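Local coordinates for histidine acid phosphatase (Bifidobacterium longum subsp. infantis, PDB 6RXF), which probably removes phosphate groups from inositol hexakisphosphate and from 2,3-bisphosphoglycerate, as a member of the MINPP1 subfamily of histidine acid phosphatases, at residues Gly75-Ala80 with Phe253-Leu258; Ala259-Gly264 with Lys303-Ala308; Asp357-Gly362 with Gln421-Ser426; Val443-Ala448 with Leu475-Glu480. The protein carries 1 engineered substitution. All coordinates share one frame; numbering follows the deposited sequence.

Contact 1: residues Gly75-Ala80 with Phe253-Leu258. With ZN (zinc ion), chain D.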
loop_
_atom_site.group_PDB
_atom_site.type_symbol
_atom_site.label_atom_id
_atom_site.label_comp_id
_atom_site.label_asym_id
_atom_site.label_seq_id
_atom_site.Cartn_x
_atom_site.Cartn_y
_atom_site.Cartn_z
ATOM N N GLY A 75 -21.062 -30.598 9.497
ATOM C CA GLY A 75 -20.649 -30.205 8.170
ATOM C C GLY A 75 -19.164 -30.228 7.888
ATOM O O GLY A 75 -18.760 -29.933 6.758
ATOM N N PHE A 76 -18.332 -30.555 8.872
ATOM C CA PHE A 76 -16.908 -30.691 8.625
ATOM C C PHE A 76 -16.613 -32.069 8.050
ATOM O O PHE A 76 -17.344 -33.032 8.288
ATOM C CB PHE A 76 -16.105 -30.469 9.910
ATOM C CG PHE A 76 -15.884 -29.018 10.244
ATOM C CD1 PHE A 76 -14.819 -28.319 9.690
ATOM C CD2 PHE A 76 -16.732 -28.355 11.118
ATOM C CE1 PHE A 76 -14.607 -26.983 9.998
ATOM C CE2 PHE A 76 -16.528 -27.022 11.431
ATOM C CZ PHE A 76 -15.464 -26.334 10.865
ATOM N N LYS A 77 -15.527 -32.157 7.279
ATOM C CA LYS A 77 -15.153 -33.435 6.684
ATOM C C LYS A 77 -14.658 -34.439 7.719
ATOM O O LYS A 77 -14.727 -35.645 7.465
ATOM C CB LYS A 77 -14.086 -33.227 5.608
ATOM C CG LYS A 77 -14.653 -32.877 4.239
ATOM C CD LYS A 77 -13.575 -32.916 3.171
ATOM C CE LYS A 77 -14.095 -33.551 1.895
ATOM N NZ LYS A 77 -15.281 -32.811 1.364
ATOM N N SER A 78 -14.170 -33.976 8.868
ATOM C CA SER A 78 -13.666 -34.858 9.914
ATOM C C SER A 78 -13.434 -34.035 11.173
ATOM O O SER A 78 -13.402 -32.802 11.136
ATOM C CB SER A 78 -12.372 -35.565 9.500
ATOM O OG SER A 78 -11.268 -34.680 9.570
ATOM N N GLU A 79 -13.266 -34.741 12.294
ATOM C CA GLU A 79 -12.980 -34.065 13.554
ATOM C C GLU A 79 -11.632 -33.361 13.504
ATOM O O GLU A 79 -11.500 -32.224 13.975
ATOM C CB GLU A 79 -13.014 -35.064 14.711
ATOM C CG GLU A 79 -14.224 -35.981 14.717
ATOM C CD GLU A 79 -15.452 -35.333 15.327
ATOM O OE1 GLU A 79 -16.446 -36.054 15.570
ATOM O OE2 GLU A 79 -15.428 -34.101 15.554
ATOM N N ALA A 80 -10.617 -34.023 12.940
ATOM C CA ALA A 80 -9.283 -33.434 12.882
ATOM C C ALA A 80 -9.270 -32.181 12.017
ATOM O O ALA A 80 -8.657 -31.171 12.380
ATOM C CB ALA A 80 -8.280 -34.457 12.355
ATOM N N PHE A 253 -15.270 -28.503 4.380
ATOM C CA PHE A 253 -16.682 -28.756 4.598
ATOM C C PHE A 253 -17.187 -29.835 3.650
ATOM O O PHE A 253 -16.669 -30.009 2.543
ATOM C CB PHE A 253 -17.490 -27.469 4.416
ATOM C CG PHE A 253 -16.982 -26.326 5.243
ATOM C CD1 PHE A 253 -17.279 -26.248 6.595
ATOM C CD2 PHE A 253 -16.195 -25.340 4.677
ATOM C CE1 PHE A 253 -16.810 -25.199 7.363
ATOM C CE2 PHE A 253 -15.715 -24.292 5.438
ATOM C CZ PHE A 253 -16.023 -24.221 6.783
ATOM N N THR A 254 -18.209 -30.555 4.106
ATOM C CA THR A 254 -18.813 -31.625 3.329
ATOM C C THR A 254 -19.622 -31.064 2.164
ATOM O O THR A 254 -20.111 -29.931 2.196
ATOM C CB THR A 254 -19.731 -32.479 4.207
ATOM O OG1 THR A 254 -20.823 -31.674 4.680
ATOM C CG2 THR A 254 -18.965 -33.048 5.388
ATOM N N GLU A 255 -19.777 -31.892 1.129
ATOM C CA GLU A 255 -20.541 -31.465 -0.038
ATOM C C GLU A 255 -21.992 -31.159 0.320
ATOM O O GLU A 255 -22.617 -30.296 -0.306
ATOM C CB GLU A 255 -20.465 -32.533 -1.131
ATOM C CG GLU A 255 -19.051 -33.019 -1.430
ATOM C CD GLU A 255 -18.324 -32.153 -2.447
ATOM O OE1 GLU A 255 -18.973 -31.286 -3.068
ATOM O OE2 GLU A 255 -17.102 -32.345 -2.630
ATOM N N GLU A 256 -22.537 -31.834 1.335
ATOM C CA GLU A 256 -23.895 -31.542 1.785
ATOM C C GLU A 256 -23.973 -30.163 2.429
ATOM O O GLU A 256 -24.883 -29.376 2.138
ATOM C CB GLU A 256 -24.358 -32.618 2.766
ATOM C CG GLU A 256 -24.618 -33.980 2.136
ATOM C CD GLU A 256 -23.345 -34.689 1.709
ATOM O OE1 GLU A 256 -23.263 -35.109 0.534
ATOM O OE2 GLU A 256 -22.422 -34.819 2.542
ATOM N N PHE A 257 -23.026 -29.855 3.315
ATOM C CA PHE A 257 -22.962 -28.520 3.897
ATOM C C PHE A 257 -22.799 -27.460 2.812
ATOM O O PHE A 257 -23.495 -26.440 2.813
ATOM C CB PHE A 257 -21.816 -28.459 4.908
ATOM C CG PHE A 257 -21.764 -27.186 5.693
ATOM C CD1 PHE A 257 -22.663 -26.953 6.725
ATOM C CD2 PHE A 257 -20.811 -26.225 5.410
ATOM C CE1 PHE A 257 -22.614 -25.779 7.457
ATOM C CE2 PHE A 257 -20.751 -25.049 6.140
ATOM C CZ PHE A 257 -21.656 -24.826 7.163
ATOM N N LEU A 258 -21.893 -27.696 1.858
ATOM C CA LEU A 258 -21.671 -26.710 0.805
ATOM C C LEU A 258 -22.876 -26.587 -0.119
ATOM O O LEU A 258 -23.182 -25.485 -0.587
ATOM C CB LEU A 258 -20.420 -27.068 0.004
ATOM C CG LEU A 258 -19.103 -26.890 0.758
ATOM C CD1 LEU A 258 -17.934 -27.328 -0.104
ATOM C CD2 LEU A 258 -18.932 -25.447 1.221
HETATM ZN ZN ZN D . -17.211 -30.647 -4.572
HETATM O O HOH W 1 -18.840 -30.882 -6.515
#

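Contact 2: residues Ala259-Gly264 with Lys303-Ala308. With ZN (zinc ion), chain F.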
loop_
_atom_site.group_PDB
_atom_site.type_symbol
_atom_site.label_atom_id
_atom_site.label_comp_id
_atom_site.label_asym_id
_atom_site.label_seq_id
_atom_site.Cartn_x
_atom_site.Cartn_y
_atom_site.Cartn_z
ATOM N N ALA A 259 -23.572 -27.697 -0.385
ATOM C CA ALA A 259 -24.771 -27.635 -1.218
ATOM C C ALA A 259 -25.846 -26.769 -0.574
ATOM O O ALA A 259 -26.533 -26.004 -1.260
ATOM C CB ALA A 259 -25.307 -29.043 -1.487
ATOM N N LYS A 260 -26.002 -26.866 0.746
ATOM C CA LYS A 260 -26.980 -26.027 1.425
ATOM C C LYS A 260 -26.548 -24.567 1.452
ATOM O O LYS A 260 -27.399 -23.671 1.420
ATOM C CB LYS A 260 -27.223 -26.544 2.841
ATOM C CG LYS A 260 -27.782 -27.957 2.883
ATOM C CD LYS A 260 -28.571 -28.202 4.153
ATOM C CE LYS A 260 -27.748 -27.855 5.378
ATOM N NZ LYS A 260 -28.590 -27.307 6.478
ATOM N N LEU A 261 -25.243 -24.301 1.510
ATOM C CA LEU A 261 -24.789 -22.917 1.434
ATOM C C LEU A 261 -24.997 -22.346 0.033
ATOM O O LEU A 261 -25.410 -21.189 -0.117
ATOM C CB LEU A 261 -23.321 -22.815 1.853
ATOM C CG LEU A 261 -22.650 -21.448 1.664
ATOM C CD1 LEU A 261 -23.435 -20.330 2.340
ATOM C CD2 LEU A 261 -21.222 -21.485 2.178
ATOM N N GLU A 262 -24.732 -23.143 -1.006
ATOM C CA GLU A 262 -24.908 -22.646 -2.364
ATOM C C GLU A 262 -26.378 -22.510 -2.744
ATOM O O GLU A 262 -26.691 -21.808 -3.711
ATOM C CB GLU A 262 -24.174 -23.552 -3.358
ATOM C CG GLU A 262 -22.827 -22.972 -3.788
ATOM C CD GLU A 262 -22.047 -23.885 -4.712
ATOM O OE1 GLU A 262 -21.415 -23.377 -5.661
ATOM O OE2 GLU A 262 -22.063 -25.110 -4.493
ATOM N N ASN A 263 -27.285 -23.146 -2.002
ATOM C CA ASN A 263 -28.719 -23.000 -2.216
ATOM C C ASN A 263 -29.348 -21.977 -1.275
ATOM O O ASN A 263 -30.563 -22.012 -1.050
ATOM C CB ASN A 263 -29.419 -24.352 -2.071
ATOM C CG ASN A 263 -29.423 -25.142 -3.361
ATOM O OD1 ASN A 263 -28.625 -26.062 -3.544
ATOM N ND2 ASN A 263 -30.318 -24.776 -4.272
ATOM N N GLY A 264 -28.546 -21.077 -0.715
ATOM C CA GLY A 264 -29.074 -19.993 0.091
ATOM C C GLY A 264 -29.773 -20.408 1.365
ATOM O O GLY A 264 -30.587 -19.641 1.888
ATOM N N LYS A 303 -22.809 -14.842 2.758
ATOM C CA LYS A 303 -24.012 -15.361 2.109
ATOM C C LYS A 303 -23.718 -16.451 1.070
ATOM O O LYS A 303 -24.647 -17.149 0.628
ATOM C CB LYS A 303 -24.821 -14.233 1.440
ATOM C CG LYS A 303 -24.212 -13.393 0.350
ATOM C CD LYS A 303 -23.678 -12.041 0.750
ATOM C CE LYS A 303 -22.893 -11.356 -0.416
ATOM N NZ LYS A 303 -22.219 -10.093 0.004
ATOM N N SER A 304 -22.458 -16.629 0.657
ATOM C CA SER A 304 -22.155 -17.545 -0.437
ATOM C C SER A 304 -20.840 -18.259 -0.165
ATOM O O SER A 304 -20.093 -17.916 0.753
ATOM C CB SER A 304 -22.085 -16.807 -1.773
ATOM O OG SER A 304 -21.081 -15.804 -1.721
ATOM N N GLU A 305 -20.573 -19.271 -0.992
ATOM C CA GLU A 305 -19.258 -19.909 -1.003
ATOM C C GLU A 305 -18.156 -18.912 -1.331
ATOM O O GLU A 305 -17.043 -19.014 -0.799
ATOM C CB GLU A 305 -19.232 -21.050 -2.020
ATOM C CG GLU A 305 -19.815 -22.343 -1.512
ATOM C CD GLU A 305 -19.549 -23.494 -2.457
ATOM O OE1 GLU A 305 -19.360 -23.241 -3.665
ATOM O OE2 GLU A 305 -19.526 -24.653 -1.989
ATOM N N TYR A 306 -18.448 -17.946 -2.207
ATOM C CA TYR A 306 -17.471 -16.915 -2.547
ATOM C C TYR A 306 -17.053 -16.109 -1.321
ATOM O O TYR A 306 -15.866 -15.813 -1.148
ATOM C CB TYR A 306 -18.046 -15.995 -3.625
ATOM C CG TYR A 306 -17.226 -14.754 -3.911
ATOM C CD1 TYR A 306 -16.070 -14.823 -4.673
ATOM C CD2 TYR A 306 -17.625 -13.509 -3.442
ATOM C CE1 TYR A 306 -15.324 -13.689 -4.952
ATOM C CE2 TYR A 306 -16.885 -12.367 -3.718
ATOM C CZ TYR A 306 -15.735 -12.465 -4.472
ATOM O OH TYR A 306 -14.990 -11.339 -4.746
ATOM N N ASP A 307 -18.017 -15.742 -0.461
ATOM C CA ASP A 307 -17.716 -14.956 0.737
ATOM C C ASP A 307 -16.812 -15.724 1.680
ATOM O O ASP A 307 -15.798 -15.200 2.154
ATOM C CB ASP A 307 -18.998 -14.578 1.475
ATOM C CG ASP A 307 -19.881 -13.660 0.677
ATOM O OD1 ASP A 307 -19.375 -12.956 -0.215
ATOM O OD2 ASP A 307 -21.099 -13.658 0.929
ATOM N N ALA A 308 -17.188 -16.964 1.984
ATOM C CA ALA A 308 -16.367 -17.803 2.844
ATOM C C ALA A 308 -14.966 -17.950 2.267
ATOM O O ALA A 308 -13.968 -17.675 2.943
ATOM C CB ALA A 308 -17.034 -19.168 3.026
HETATM ZN ZN ZN F . -20.327 -25.619 -3.959
#

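Contact 3: residues Asp357-Gly362 with Gln421-Ser426. With ZN (zinc ion), chain G.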
loop_
_atom_site.group_PDB
_atom_site.type_symbol
_atom_site.label_atom_id
_atom_site.label_comp_id
_atom_site.label_asym_id
_atom_site.label_seq_id
_atom_site.Cartn_x
_atom_site.Cartn_y
_atom_site.Cartn_z
ATOM N N ASP A 357 -9.148 -3.270 -6.376
ATOM C CA ASP A 357 -8.170 -2.190 -6.282
ATOM C C ASP A 357 -7.906 -1.563 -7.643
ATOM O O ASP A 357 -7.776 -0.338 -7.753
ATOM C CB ASP A 357 -6.862 -2.706 -5.682
ATOM C CG ASP A 357 -6.968 -2.970 -4.195
ATOM O OD1 ASP A 357 -7.853 -2.370 -3.548
ATOM O OD2 ASP A 357 -6.162 -3.772 -3.673
ATOM N N PHE A 358 -7.809 -2.390 -8.687
ATOM C CA PHE A 358 -7.518 -1.877 -10.021
ATOM C C PHE A 358 -8.579 -0.885 -10.474
ATOM O O PHE A 358 -8.256 0.191 -10.987
ATOM C CB PHE A 358 -7.406 -3.034 -11.015
ATOM C CG PHE A 358 -7.130 -2.596 -12.423
ATOM C CD1 PHE A 358 -5.831 -2.355 -12.843
ATOM C CD2 PHE A 358 -8.165 -2.425 -13.327
ATOM C CE1 PHE A 358 -5.568 -1.947 -14.136
ATOM C CE2 PHE A 358 -7.910 -2.016 -14.622
ATOM C CZ PHE A 358 -6.610 -1.778 -15.028
ATOM N N TYR A 359 -9.850 -1.219 -10.272
ATOM C CA TYR A 359 -10.921 -0.380 -10.784
ATOM C C TYR A 359 -11.187 0.846 -9.921
ATOM O O TYR A 359 -11.715 1.839 -10.430
ATOM C CB TYR A 359 -12.199 -1.206 -10.926
ATOM C CG TYR A 359 -12.277 -1.971 -12.230
ATOM C CD1 TYR A 359 -12.463 -1.308 -13.435
ATOM C CD2 TYR A 359 -12.161 -3.353 -12.257
ATOM C CE1 TYR A 359 -12.540 -1.999 -14.630
ATOM C CE2 TYR A 359 -12.237 -4.052 -13.445
ATOM C CZ TYR A 359 -12.427 -3.369 -14.628
ATOM O OH TYR A 359 -12.499 -4.064 -15.811
ATOM N N GLU A 360 -10.827 0.816 -8.641
ATOM C CA GLU A 360 -11.148 1.920 -7.745
ATOM C C GLU A 360 -9.974 2.839 -7.442
ATOM O O GLU A 360 -10.189 4.031 -7.210
ATOM C CB GLU A 360 -11.712 1.380 -6.428
ATOM C CG GLU A 360 -13.062 0.703 -6.577
ATOM C CD GLU A 360 -13.640 0.255 -5.249
ATOM O OE1 GLU A 360 -13.018 0.533 -4.198
ATOM O OE2 GLU A 360 -14.719 -0.373 -5.256
ATOM N N LYS A 361 -8.743 2.329 -7.438
ATOM C CA LYS A 361 -7.597 3.140 -7.061
ATOM C C LYS A 361 -6.458 3.142 -8.074
ATOM O O LYS A 361 -5.510 3.911 -7.889
ATOM C CB LYS A 361 -7.048 2.689 -5.696
ATOM C CG LYS A 361 -8.126 2.490 -4.638
ATOM C CD LYS A 361 -7.615 1.674 -3.457
ATOM C CE LYS A 361 -8.756 1.114 -2.618
ATOM N NZ LYS A 361 -9.619 0.198 -3.413
ATOM N N GLY A 362 -6.517 2.329 -9.128
ATOM C CA GLY A 362 -5.448 2.256 -10.098
ATOM C C GLY A 362 -5.802 2.887 -11.431
ATOM O O GLY A 362 -6.506 3.900 -11.503
ATOM N N GLN A 421 -1.540 0.115 -18.192
ATOM C CA GLN A 421 -2.559 -0.442 -19.077
ATOM C C GLN A 421 -3.920 -0.312 -18.411
ATOM O O GLN A 421 -4.181 -0.956 -17.390
ATOM C CB GLN A 421 -2.263 -1.903 -19.417
ATOM C CG GLN A 421 -3.363 -2.585 -20.220
ATOM C CD GLN A 421 -3.426 -2.090 -21.653
ATOM O OE1 GLN A 421 -2.405 -1.998 -22.332
ATOM N NE2 GLN A 421 -4.625 -1.763 -22.117
ATOM N N GLN A 422 -4.785 0.508 -18.992
ATOM C CA GLN A 422 -6.156 0.589 -18.520
ATOM C C GLN A 422 -6.988 -0.553 -19.095
ATOM O O GLN A 422 -6.687 -1.096 -20.162
ATOM C CB GLN A 422 -6.772 1.932 -18.901
ATOM C CG GLN A 422 -6.082 3.118 -18.268
ATOM C CD GLN A 422 -6.829 4.408 -18.518
ATOM O OE1 GLN A 422 -7.457 4.965 -17.614
ATOM N NE2 GLN A 422 -6.769 4.890 -19.752
ATOM N N ALA A 423 -8.033 -0.921 -18.368
ATOM C CA ALA A 423 -8.943 -1.966 -18.802
ATOM C C ALA A 423 -9.915 -1.421 -19.846
ATOM O O ALA A 423 -10.094 -0.206 -19.964
ATOM C CB ALA A 423 -9.703 -2.522 -17.602
ATOM N N PRO A 424 -10.546 -2.301 -20.627
ATOM C CA PRO A 424 -11.528 -1.830 -21.611
ATOM C C PRO A 424 -12.690 -1.106 -20.949
ATOM O O PRO A 424 -13.135 -1.460 -19.855
ATOM C CB PRO A 424 -11.997 -3.123 -22.291
ATOM C CG PRO A 424 -10.890 -4.088 -22.080
ATOM C CD PRO A 424 -10.313 -3.753 -20.738
ATOM N N ALA A 425 -13.180 -0.070 -21.630
ATOM C CA ALA A 425 -14.385 0.640 -21.199
ATOM C C ALA A 425 -15.585 -0.269 -21.451
ATOM O O ALA A 425 -16.289 -0.165 -22.460
ATOM C CB ALA A 425 -14.524 1.969 -21.931
ATOM N N SER A 426 -15.812 -1.185 -20.512
ATOM C CA SER A 426 -16.825 -2.219 -20.669
ATOM C C SER A 426 -17.095 -2.852 -19.315
ATOM O O SER A 426 -16.203 -2.929 -18.465
ATOM C CB SER A 426 -16.381 -3.292 -21.672
ATOM O OG SER A 426 -17.244 -4.416 -21.639
HETATM ZN ZN ZN G . -16.001 -1.748 -4.479
HETATM O O HOH W 2 -13.398 -2.805 -17.820
#

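Contact 4: residues Val443-Ala448 with Leu475-Glu480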
loop_
_atom_site.group_PDB
_atom_site.type_symbol
_atom_site.label_atom_id
_atom_site.label_comp_id
_atom_site.label_asym_id
_atom_site.label_seq_id
_atom_site.Cartn_x
_atom_site.Cartn_y
_atom_site.Cartn_z
ATOM N N VAL A 443 2.830 -3.791 -7.781
ATOM C CA VAL A 443 2.542 -2.359 -7.804
ATOM C C VAL A 443 2.627 -1.771 -6.397
ATOM O O VAL A 443 3.268 -0.737 -6.175
ATOM C CB VAL A 443 1.162 -2.096 -8.437
ATOM C CG1 VAL A 443 0.761 -0.642 -8.242
ATOM C CG2 VAL A 443 1.161 -2.475 -9.917
ATOM N N THR A 444 1.977 -2.414 -5.429
ATOM C CA THR A 444 1.875 -1.878 -4.069
ATOM C C THR A 444 2.005 -2.994 -3.037
ATOM O O THR A 444 1.062 -3.292 -2.296
ATOM C CB THR A 444 0.554 -1.127 -3.887
ATOM O OG1 THR A 444 0.362 -0.834 -2.498
ATOM C CG2 THR A 444 -0.616 -1.966 -4.386
ATOM N N PRO A 445 3.177 -3.613 -2.942
ATOM C CA PRO A 445 3.427 -4.526 -1.821
ATOM C C PRO A 445 3.413 -3.763 -0.505
ATOM O O PRO A 445 3.323 -2.534 -0.460
ATOM C CB PRO A 445 4.819 -5.090 -2.120
ATOM C CG PRO A 445 5.479 -4.012 -2.911
ATOM C CD PRO A 445 4.379 -3.426 -3.772
ATOM N N MET A 446 3.500 -4.517 0.585
ATOM C CA MET A 446 3.696 -3.882 1.879
ATOM C C MET A 446 5.000 -3.096 1.862
ATOM O O MET A 446 5.996 -3.527 1.278
ATOM C CB MET A 446 3.692 -4.933 2.990
ATOM C CG MET A 446 2.286 -5.479 3.301
ATOM S SD MET A 446 1.145 -4.205 3.902
ATOM C CE MET A 446 -0.432 -5.065 3.968
ATOM N N ALA A 447 4.964 -1.903 2.453
ATOM C CA ALA A 447 6.101 -0.990 2.536
ATOM C C ALA A 447 6.578 -0.509 1.171
ATOM O O ALA A 447 7.708 -0.030 1.049
ATOM C CB ALA A 447 7.273 -1.613 3.306
ATOM N N ALA A 448 5.743 -0.617 0.137
ATOM C CA ALA A 448 6.112 -0.103 -1.177
ATOM C C ALA A 448 6.504 1.365 -1.083
ATOM O O ALA A 448 5.940 2.126 -0.293
ATOM C CB ALA A 448 4.960 -0.272 -2.166
ATOM N N LEU A 475 13.879 5.520 -7.911
ATOM C CA LEU A 475 13.827 4.144 -7.431
ATOM C C LEU A 475 12.387 3.794 -7.073
ATOM O O LEU A 475 11.711 4.554 -6.371
ATOM C CB LEU A 475 14.722 3.940 -6.203
ATOM C CG LEU A 475 16.236 4.186 -6.226
ATOM C CD1 LEU A 475 16.905 3.433 -5.076
ATOM C CD2 LEU A 475 16.839 3.769 -7.540
ATOM N N TYR A 476 11.931 2.638 -7.537
ATOM C CA TYR A 476 10.588 2.134 -7.271
ATOM C C TYR A 476 10.752 0.799 -6.563
ATOM O O TYR A 476 11.240 -0.165 -7.166
ATOM C CB TYR A 476 9.799 1.984 -8.572
ATOM C CG TYR A 476 8.375 1.498 -8.422
ATOM C CD1 TYR A 476 7.716 0.910 -9.491
ATOM C CD2 TYR A 476 7.686 1.638 -7.221
ATOM C CE1 TYR A 476 6.419 0.468 -9.373
ATOM C CE2 TYR A 476 6.376 1.200 -7.092
ATOM C CZ TYR A 476 5.751 0.613 -8.174
ATOM O OH TYR A 476 4.451 0.167 -8.078
ATOM N N ASN A 477 10.349 0.746 -5.291
ATOM C CA ASN A 477 10.610 -0.413 -4.440
ATOM C C ASN A 477 12.095 -0.761 -4.466
ATOM O O ASN A 477 12.484 -1.929 -4.524
ATOM C CB ASN A 477 9.752 -1.614 -4.849
ATOM C CG ASN A 477 8.267 -1.353 -4.670
ATOM O OD1 ASN A 477 7.855 -0.661 -3.738
ATOM N ND2 ASN A 477 7.454 -1.908 -5.559
ATOM N N GLU A 478 12.925 0.285 -4.458
ATOM C CA GLU A 478 14.384 0.177 -4.445
ATOM C C GLU A 478 14.927 -0.527 -5.689
ATOM O O GLU A 478 15.997 -1.137 -5.660
ATOM C CB GLU A 478 14.864 -0.492 -3.158
ATOM C CG GLU A 478 14.608 0.402 -1.957
ATOM C CD GLU A 478 15.106 -0.175 -0.649
ATOM O OE1 GLU A 478 14.462 -1.105 -0.108
ATOM O OE2 GLU A 478 16.145 0.318 -0.158
ATOM N N ASN A 479 14.193 -0.435 -6.792
ATOM C CA ASN A 479 14.691 -0.792 -8.114
ATOM C C ASN A 479 14.807 0.481 -8.939
ATOM O O ASN A 479 13.851 1.261 -9.019
ATOM C CB ASN A 479 13.762 -1.787 -8.816
ATOM C CG ASN A 479 13.883 -3.190 -8.263
ATOM O OD1 ASN A 479 14.914 -3.843 -8.417
ATOM N ND2 ASN A 479 12.826 -3.664 -7.614
ATOM N N GLU A 480 15.972 0.697 -9.535
ATOM C CA GLU A 480 16.147 1.840 -10.422
ATOM C C GLU A 480 15.309 1.632 -11.675
ATOM O O GLU A 480 15.488 0.641 -12.391
ATOM C CB GLU A 480 17.619 2.021 -10.773
ATOM C CG GLU A 480 17.925 3.338 -11.459
ATOM C CD GLU A 480 19.413 3.664 -11.474
ATOM O OE1 GLU A 480 20.229 2.776 -11.131
ATOM O OE2 GLU A 480 19.766 4.808 -11.833
#

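Contact 1: residues Gly75-Ala80 with Phe253-Leu258
The carbonyl oxygen of Gly-75 is gripped by several groups of Phe-253 and Thr-254. The main bond comes from Thr-254 N to Gly-75 O, 2.8 Å long and nearly straight. Thr-254 OG1 adds a weak bond to the same oxygen. The CA-H of Phe-253 makes a bent C-H...O contact with Gly-75 O, 3.2 Å from CA to O. Thr-254 is an N-cap. With chi1 at 64°, OG1 can face Gly-75 O and still accept from Phe-257 N in the first turn of the helix. CG2 of Thr-254 rests against Phe-76 O at 3.3 Å. Phe-76 and Phe-253 lie side by side, and CE1 of Phe-253 sits over one face of the Phe-76 ring. Lys-77 NZ reaches Phe-253 O weakly; its stronger partner is Ser-250 O. Glu-255 turns to a zinc ion instead, binding it through OE1 (2.4 Å) and OE2 (2.6 Å), with a water and His-246 as further ligands. The two backbones form a single bridge at Phe-76 and Phe-253. The contact thus joins the link between helices 59-73 and 79-99 to the start of helix 255-262, and Phe-76 and Phe-257 both pack on helix 59-73.

Contact 2: residues Ala259-Gly264 with Lys303-Ala308
A zinc site joins Glu-262 and Glu-305, with His-246 ND1 as a further ligand. Glu-262 gives one oxygen, OE2, at 1.9 Å from the zinc. Glu-305 binds it with both, OE2 at 2.3 Å and the longer OE1 at 2.6 Å. The two carboxylates are stacked, their planes 26° apart. Glu-262 OE1 comes within 2.9 Å of Glu-305 OE1. Both are acceptors, so no hydrogen bond joins them, and the metal charge probably offsets their repulsion. The site pairs the end of one helix with the start of another. Helix 255-262 finishes in a Schellman motif, with Gly-264 as the residue of positive phi. Helix 305-321 begins with a capping box of Ser-304 and Asp-307. In that box Ser-304 OG accepts weakly from Asp-307 N. Asp-307 OD2 takes a firm bond from Lys-303 N, through the lone pair away from its other oxygen, and a weak one from Ser-304 N. Beside the metal, Leu-261 covers the backbone of the capped end. A chi1 near 180° (173°) swings its branches toward that end, with CD1 3.8 Å from Lys-303 O and CD2 3.9 Å from Glu-305 N. Leu-261 also touches Met-66 of helix 59-73 and Tyr-266.

Contact 3: residues Asp357-Gly362 with Gln421-Ser426
The ring of Phe-358 meets Gln-421 and Ala-423 with its edge. Gln-421 O lies in the plane of the ring, 3.5 Å from Phe-358 CZ. Ala-423 N is also in plane, and Ala-423 CB touches Phe-358 CE2 at 3.5 Å. Outside the two segments, Phe-358 stacks with Tyr-431 and meets Trp-438 edge-to-face. The Tyr-359 ring has Phe-358 CD2 over the centre of one face, 4.2 Å above its plane. At its edge, in plane, lies a water. The Ala-423 methyl touches both aromatic residues, with CB 3.7 Å from Tyr-359 OH. Phe-358 reaches the loop because its CG is anti to the backbone N (chi1 179°), whereas Tyr-359 takes chi1 -84° and sends its hydroxyl to the water. Tyr-359 OH donates to this water at 2.5 Å, and the water donates on to Pro-424 O and Ser-426 O. The hydroxyl is also hydrogen-bonded to Tyr-431 N. A serine in place of Phe-358 would probably open a gap against Ala-423 and leave the rings of Tyr-431 and Trp-438 without this ring to pack on. Lys-361 NZ bridges Asp-357 OD1 and Glu-360 OE1 on the helix. The contact packs the loop 421-426 against the last turns of helix 342-361, and backbone bonds of Ala-423 to Ser-364 and Ala-366 hold it further. These turns carry a metal site. Glu-360 OE2 binds a zinc ion at 2.0 Å. Glu-232 and Glu-356, the latter one turn earlier on the helix, are also zinc-binding residues of this site.

Contact 4: residues Val443-Ala448 with Leu475-Glu480
Tyr-476 holds its ring trans to the backbone N (chi1 -179°), which extends the hydroxyl to Val-443. The next residue, Asn-477, turns its CG beside its own N (chi1 -64°) and points the amide at the turn, with ND2 toward Pro-445 and OD1 toward Ala-448. Tyr-476 OH donates to Val-443 O. The modelled distance of 2.4 Å is very short and its exact value is doubtful. Val-443 O lies at the edge of the tyrosine ring, near its plane, and Val-443 CG1 packs on the hydroxyl at 3.8 Å. Asn-477 OD1 is 3.1 Å from Ala-448 CA and 3.3 Å from Ala-448 CB, while it accepts its hydrogen bond from Asn-449 N. On the amide's other branch, ND2 is 3.9 Å from Pro-445 CD. Two tight turns face each other here. Pro-445 to Ala-448 is a type II turn, and Tyr-476 to Asn-479 is the type I' turn of a beta-hairpin. The first turn also bonds through its backbone to Arg-48 and His-49, which fit the RHGxR signature of histidine phosphatases. A phenylalanine at Tyr-476 would probably leave the buried Val-443 carbonyl without this donor and the end of helix 440-443 without its tie to the hairpin. The chemistry implies that the helix end is held to the hairpin by one phenol, and the turn after it chiefly by van der Waals contact with an asparagine that is itself fixed by the sheet.

Along the chain the four contacts come in series; none nests in or crosses another. Contact 1 closes the longest loop, with 172 mostly helical residues between its segments. Contact 2 opens at once and closes a loop of 38. They share helix 255-262 and touch where Leu-258 CB meets Glu-305 OE2 at 3.3 Å, so neighbouring zinc sites lie on one helix. Contact 3 then ties helix 342-361 to the loop before helix 440-443; the centres of contacts 2 and 3 are about 28 Å apart. Contact 4 closes the shortest loop and links the end of helix 440-443 and the loop after it to a hairpin of the main mixed sheet. Contacts 3 and 4 come within about 6 Å, between nearest atoms.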